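Local coordinates for protein TudS (Uncultured bacterium, PDB 6Z92) that probably removes sulfur from 2-thiouracil, as a desulfurase that carries an iron-sulfur cluster, at residues 82-87 with 127-132; 101-106 with 123-128. All coordinates share one frame; numbering follows the deposited sequence.

Contact 1: residues 82-87 with 127-132; sequences LALGLC and ALLRRH
L84 lays its methyl CD2 over the imidazole of H132, a CH-pi contact with the carbon 3.7 Å from the ring centroid and only 6° off the ring normal. The other methyl, CD1, meets the base of the same side chain, 3.7 Å from H132 CB, so one branch sits over the ring centre while the other lies by CB and CG. Two torsions make this possible: CG of L84 stands anti to its backbone N (chi1 177°), which carries the isobutyl group out toward the second helix, while H132, the first residue to leave helical geometry, turns its ring beside its own N, where L128 O lies in plane at the ring edge. Lower down, L84 CB is flanked by two leucines. L128 CD2 lies 4.2 Å from L84 CB, and L129 CD1 is 4.1 Å from that same L84 CB. L129 CD1 also presses against backbone, 3.7 Å from L84 N, and touches A83 CB at 4.1 Å. The side-chain contacts between the helices are mainly apolar. Trimming L84 to an alanine would probably strip both methyls from the H132 side chain, leaving a gap over the imidazole face and the ring freer to turn. The two helix segments come within 9.6 Å of each other at their axes and run in roughly the same direction, 38° apart; their backbones come nearest at L84 and L129. Around this interface I134 backs L84 and C87 where the chain leads into strand 135-137, and A83 and L86 also touch F42 of strand 39-42 and I6 of strand 5-8, so that the pair packs together beside the parallel sheet.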
loop_
_atom_site.group_PDB
_atom_site.type_symbol
_atom_site.label_atom_id
_atom_site.label_comp_id
_atom_site.label_asym_id
_atom_site.label_seq_id
_atom_site.Cartn_x
_atom_site.Cartn_y
_atom_site.Cartn_z
ATOM N N LEU A 82 7.491 -2.749 -8.517
ATOM C CA LEU A 82 7.758 -1.337 -8.835
ATOM C C LEU A 82 7.920 -0.517 -7.539
ATOM O O LEU A 82 8.720 0.416 -7.506
ATOM C CB LEU A 82 6.637 -0.745 -9.711
ATOM C CG LEU A 82 6.632 -1.273 -11.145
ATOM C CD1 LEU A 82 5.315 -0.991 -11.839
ATOM C CD2 LEU A 82 7.835 -0.755 -11.910
ATOM N N ALA A 83 7.167 -0.870 -6.477
ATOM C CA ALA A 83 7.278 -0.214 -5.175
ATOM C C ALA A 83 8.682 -0.486 -4.604
ATOM O O ALA A 83 9.334 0.431 -4.092
ATOM C CB ALA A 83 6.215 -0.751 -4.222
ATOM N N LEU A 84 9.162 -1.726 -4.738
ATOM C CA LEU A 84 10.477 -2.091 -4.271
ATOM C C LEU A 84 11.551 -1.336 -5.060
ATOM O O LEU A 84 12.465 -0.768 -4.457
ATOM C CB LEU A 84 10.653 -3.610 -4.400
ATOM C CG LEU A 84 12.016 -4.128 -4.003
ATOM C CD1 LEU A 84 12.292 -3.873 -2.524
ATOM C CD2 LEU A 84 12.183 -5.580 -4.397
ATOM N N GLY A 85 11.380 -1.278 -6.384
ATOM C CA GLY A 85 12.292 -0.591 -7.286
ATOM C C GLY A 85 12.453 0.877 -6.965
ATOM O O GLY A 85 13.554 1.413 -7.044
ATOM N N LEU A 86 11.358 1.527 -6.579
ATOM C CA LEU A 86 11.321 2.933 -6.195
ATOM C C LEU A 86 12.070 3.133 -4.867
ATOM O O LEU A 86 12.825 4.091 -4.719
ATOM C CB LEU A 86 9.853 3.369 -6.059
ATOM C CG LEU A 86 9.620 4.847 -5.796
ATOM C CD1 LEU A 86 10.191 5.707 -6.936
ATOM C CD2 LEU A 86 8.133 5.144 -5.536
ATOM N N CYS A 87 11.880 2.212 -3.917
ATOM C CA CYS A 87 12.562 2.241 -2.628
ATOM C C CYS A 87 14.078 2.023 -2.776
ATOM O O CYS A 87 14.855 2.746 -2.156
ATOM C CB CYS A 87 11.948 1.224 -1.671
ATOM S SG CYS A 87 10.267 1.630 -1.141
ATOM N N ALA A 127 4.176 -7.405 1.794
ATOM C CA ALA A 127 4.900 -8.658 1.914
ATOM C C ALA A 127 6.253 -8.587 1.197
ATOM O O ALA A 127 7.266 -8.969 1.779
ATOM C CB ALA A 127 4.057 -9.801 1.367
ATOM N N LEU A 128 6.279 -8.030 -0.019
ATOM C CA LEU A 128 7.522 -7.882 -0.760
ATOM C C LEU A 128 8.485 -6.877 -0.114
ATOM O O LEU A 128 9.678 -7.155 0.040
ATOM C CB LEU A 128 7.248 -7.525 -2.222
ATOM C CG LEU A 128 8.496 -7.514 -3.096
ATOM C CD1 LEU A 128 9.105 -8.882 -3.201
ATOM C CD2 LEU A 128 8.193 -6.969 -4.461
ATOM N N LEU A 129 7.963 -5.722 0.271
ATOM C CA LEU A 129 8.750 -4.691 0.920
ATOM C C LEU A 129 9.395 -5.196 2.232
ATOM O O LEU A 129 10.608 -5.052 2.408
ATOM C CB LEU A 129 7.871 -3.449 1.156
ATOM C CG LEU A 129 8.037 -2.241 0.197
ATOM C CD1 LEU A 129 8.226 -2.657 -1.252
ATOM C CD2 LEU A 129 6.860 -1.315 0.307
ATOM N N ARG A 130 8.610 -5.857 3.099
ATOM C CA ARG A 130 9.114 -6.417 4.368
ATOM C C ARG A 130 10.167 -7.501 4.129
ATOM O O ARG A 130 11.151 -7.562 4.863
ATOM C CB ARG A 130 7.972 -6.973 5.222
ATOM C CG ARG A 130 7.141 -5.882 5.857
ATOM C CD ARG A 130 5.992 -6.447 6.669
ATOM N NE ARG A 130 5.423 -5.408 7.528
ATOM C CZ ARG A 130 4.209 -5.453 8.064
ATOM N NH1 ARG A 130 3.413 -6.492 7.836
ATOM N NH2 ARG A 130 3.776 -4.449 8.822
ATOM N N ARG A 131 9.975 -8.331 3.099
ATOM C CA ARG A 131 10.927 -9.368 2.718
ATOM C C ARG A 131 12.289 -8.766 2.326
ATOM O O ARG A 131 13.301 -9.428 2.476
ATOM C CB ARG A 131 10.375 -10.166 1.540
ATOM C CG ARG A 131 10.106 -11.614 1.843
ATOM C CD ARG A 131 9.613 -12.322 0.599
ATOM N NE ARG A 131 10.725 -12.707 -0.284
ATOM C CZ ARG A 131 11.286 -13.916 -0.295
ATOM N NH1 ARG A 131 10.849 -14.866 0.523
ATOM N NH2 ARG A 131 12.293 -14.180 -1.122
ATOM N N HIS A 132 12.319 -7.513 1.849
ATOM C CA HIS A 132 13.555 -6.837 1.470
ATOM C C HIS A 132 14.083 -5.868 2.524
ATOM O O HIS A 132 14.889 -5.004 2.189
ATOM C CB HIS A 132 13.414 -6.138 0.110
ATOM C CG HIS A 132 13.407 -7.113 -1.022
ATOM N ND1 HIS A 132 14.551 -7.377 -1.751
ATOM C CD2 HIS A 132 12.424 -7.946 -1.437
ATOM C CE1 HIS A 132 14.219 -8.336 -2.600
ATOM N NE2 HIS A 132 12.945 -8.703 -2.452
#

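Contact 2: residues 101-106 with 123-128; sequences SPSCGS and GKTTAL. With SF4 (iron/sulfur cluster), chain C; EDO (1,2-ethanediol), chain D.
OG1 of T126 points anti to its own carbonyl carbon (chi1 -67°), which turns the hydroxyl back along the helix start to lie 3.1 Å from both C104 O and G105 O, two acceptors competing for one proton. The setting is a helix N terminus docked on a cluster-binding loop: G123 is the N-cap, and in the loop 101-106 S101 OG accepts from S103 N, an ST turn, and from C104 N, an ST motif. G105 O takes the N-H of G123 at 2.7 Å, nearly straight at 174° although the donor sits above the carbonyl plane. P102 O receives K124 N at 2.9 Å, and S103 O accepts T125 N at 2.9 Å, in the carbonyl plane and on a lone pair, with a weak bond from T126 N besides. Loop carbonyls thus occupy the first N-H groups of the helix. The fit is tight, since a CB on G123 would collide with S103 O. S106 CB packs on T126 CG2, and S106 and T126 both also touch V136 of strand 135-137. S103 OG is hydrogen-bonded to E45, and a water joins it to T125 OG1; K124 sends its amine off to D77 and E62 O. The bond from C104 N to S101 OG helps to position C104, whose SG binds FE4 of the iron-sulfur cluster at 2.4 Å. A 1,2-ethanediol, probably from the crystallisation liquor, takes a hydrogen bond from S101 OG on its O1 and ligates FE1 through its O2 at 2.1 Å.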
loop_
_atom_site.group_PDB
_atom_site.type_symbol
_atom_site.label_atom_id
_atom_site.label_comp_id
_atom_site.label_asym_id
_atom_site.label_seq_id
_atom_site.Cartn_x
_atom_site.Cartn_y
_atom_site.Cartn_z
ATOM N N SER A 101 -5.896 -3.573 2.578
ATOM C CA SER A 101 -5.741 -3.689 1.133
ATOM C C SER A 101 -5.013 -4.989 0.701
ATOM O O SER A 101 -4.024 -5.404 1.328
ATOM C CB SER A 101 -5.033 -2.438 0.605
ATOM O OG SER A 101 -4.499 -2.585 -0.700
ATOM N N PRO A 102 -5.478 -5.621 -0.396
ATOM C CA PRO A 102 -4.762 -6.791 -0.906
ATOM C C PRO A 102 -3.359 -6.442 -1.456
ATOM O O PRO A 102 -2.569 -7.338 -1.757
ATOM C CB PRO A 102 -5.697 -7.341 -1.984
ATOM C CG PRO A 102 -6.499 -6.149 -2.460
ATOM C CD PRO A 102 -6.608 -5.223 -1.271
ATOM N N SER A 103 -3.030 -5.141 -1.541
ATOM C CA SER A 103 -1.749 -4.615 -1.979
ATOM C C SER A 103 -0.991 -4.023 -0.767
ATOM O O SER A 103 0.123 -4.448 -0.471
ATOM C CB SER A 103 -1.966 -3.496 -3.001
ATOM O OG SER A 103 -2.055 -3.947 -4.338
ATOM N N CYS A 104 -1.631 -3.065 -0.053
ATOM C CA CYS A 104 -1.046 -2.241 0.994
ATOM C C CYS A 104 -1.312 -2.678 2.457
ATOM O O CYS A 104 -0.698 -2.122 3.379
ATOM C CB CYS A 104 -1.479 -0.794 0.775
ATOM S SG CYS A 104 -1.022 -0.123 -0.842
ATOM N N GLY A 105 -2.230 -3.624 2.677
ATOM C CA GLY A 105 -2.543 -4.106 4.024
ATOM C C GLY A 105 -1.324 -4.624 4.758
ATOM O O GLY A 105 -0.497 -5.290 4.141
ATOM N N SER A 106 -1.145 -4.280 6.045
ATOM C CA SER A 106 0.052 -4.733 6.770
ATOM C C SER A 106 -0.262 -5.575 8.003
ATOM O O SER A 106 0.550 -6.410 8.383
ATOM C CB SER A 106 0.974 -3.563 7.106
ATOM O OG SER A 106 0.254 -2.459 7.624
ATOM N N GLY A 123 -0.813 -7.457 2.497
ATOM C CA GLY A 123 -0.972 -7.300 1.059
ATOM C C GLY A 123 0.297 -7.708 0.342
ATOM O O GLY A 123 1.350 -7.851 0.976
ATOM N N LYS A 124 0.222 -7.879 -0.991
ATOM C CA LYS A 124 1.372 -8.294 -1.798
ATOM C C LYS A 124 2.534 -7.298 -1.797
ATOM O O LYS A 124 3.695 -7.726 -1.806
ATOM C CB LYS A 124 0.957 -8.633 -3.241
ATOM C CG LYS A 124 -0.184 -9.625 -3.308
ATOM C CD LYS A 124 0.078 -10.696 -4.343
ATOM C CE LYS A 124 1.157 -11.651 -3.922
ATOM N NZ LYS A 124 1.440 -12.632 -4.989
ATOM N N THR A 125 2.237 -5.989 -1.806
ATOM C CA THR A 125 3.303 -4.989 -1.812
ATOM C C THR A 125 4.023 -5.012 -0.474
ATOM O O THR A 125 5.247 -5.037 -0.433
ATOM C CB THR A 125 2.749 -3.590 -2.165
ATOM O OG1 THR A 125 2.187 -3.635 -3.477
ATOM C CG2 THR A 125 3.812 -2.494 -2.096
ATOM N N THR A 126 3.251 -5.001 0.625
ATOM C CA THR A 126 3.768 -5.008 1.989
ATOM C C THR A 126 4.660 -6.231 2.219
ATOM O O THR A 126 5.781 -6.104 2.718
ATOM C CB THR A 126 2.587 -4.985 2.974
ATOM O OG1 THR A 126 1.920 -3.738 2.873
ATOM C CG2 THR A 126 3.022 -5.238 4.411
ATOM N N ALA A 127 4.176 -7.405 1.794
ATOM C CA ALA A 127 4.900 -8.658 1.914
ATOM C C ALA A 127 6.253 -8.587 1.197
ATOM O O ALA A 127 7.266 -8.969 1.779
ATOM C CB ALA A 127 4.057 -9.801 1.367
ATOM N N LEU A 128 6.279 -8.030 -0.019
ATOM C CA LEU A 128 7.522 -7.882 -0.760
ATOM C C LEU A 128 8.485 -6.877 -0.114
ATOM O O LEU A 128 9.678 -7.155 0.040
ATOM C CB LEU A 128 7.248 -7.525 -2.222
ATOM C CG LEU A 128 8.496 -7.514 -3.096
ATOM C CD1 LEU A 128 9.105 -8.882 -3.201
ATOM C CD2 LEU A 128 8.193 -6.969 -4.461
HETATM FE FE1 SF4 C . -5.387 0.600 -3.211
HETATM FE FE2 SF4 C . -4.411 2.911 -1.951
HETATM FE FE3 SF4 C . -3.457 2.130 -4.418
HETATM FE FE4 SF4 C . -2.848 0.656 -2.145
HETATM S S1 SF4 C . -2.221 2.856 -2.628
HETATM S S2 SF4 C . -3.508 -0.182 -4.219
HETATM S S3 SF4 C . -4.796 0.824 -0.983
HETATM S S4 SF4 C . -5.586 2.809 -3.938
HETATM C C1 EDO D . -7.682 -1.602 -2.613
HETATM O O1 EDO D . -6.319 -1.992 -2.846
HETATM C C2 EDO D . -8.223 -0.598 -3.583
HETATM O O2 EDO D . -7.523 0.626 -3.481
HETATM O O HOH W 1 0.486 -5.375 -4.830
#

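Along the chain, helix 73-90 comes first and supplies 82-87; strand 94-96 follows, then the loop 101-106, the hairpin of strands 108-110 and 118-120, and finally helix 124-131. Contact 2 closes the shorter excursion, bringing the helix start back to the loop across that hairpin. Contact 1 closes the longer one, so contact 2 nests inside it, and both end on helix 124-131, sharing A127 and L128. The helix therefore meets the cluster loop at its N-terminal end and helix 73-90 farther along. Two direct links join the contacts: A83 CB packs on T125 CG2, and R130 NH1 probably hydrogen-bonds to S106 O.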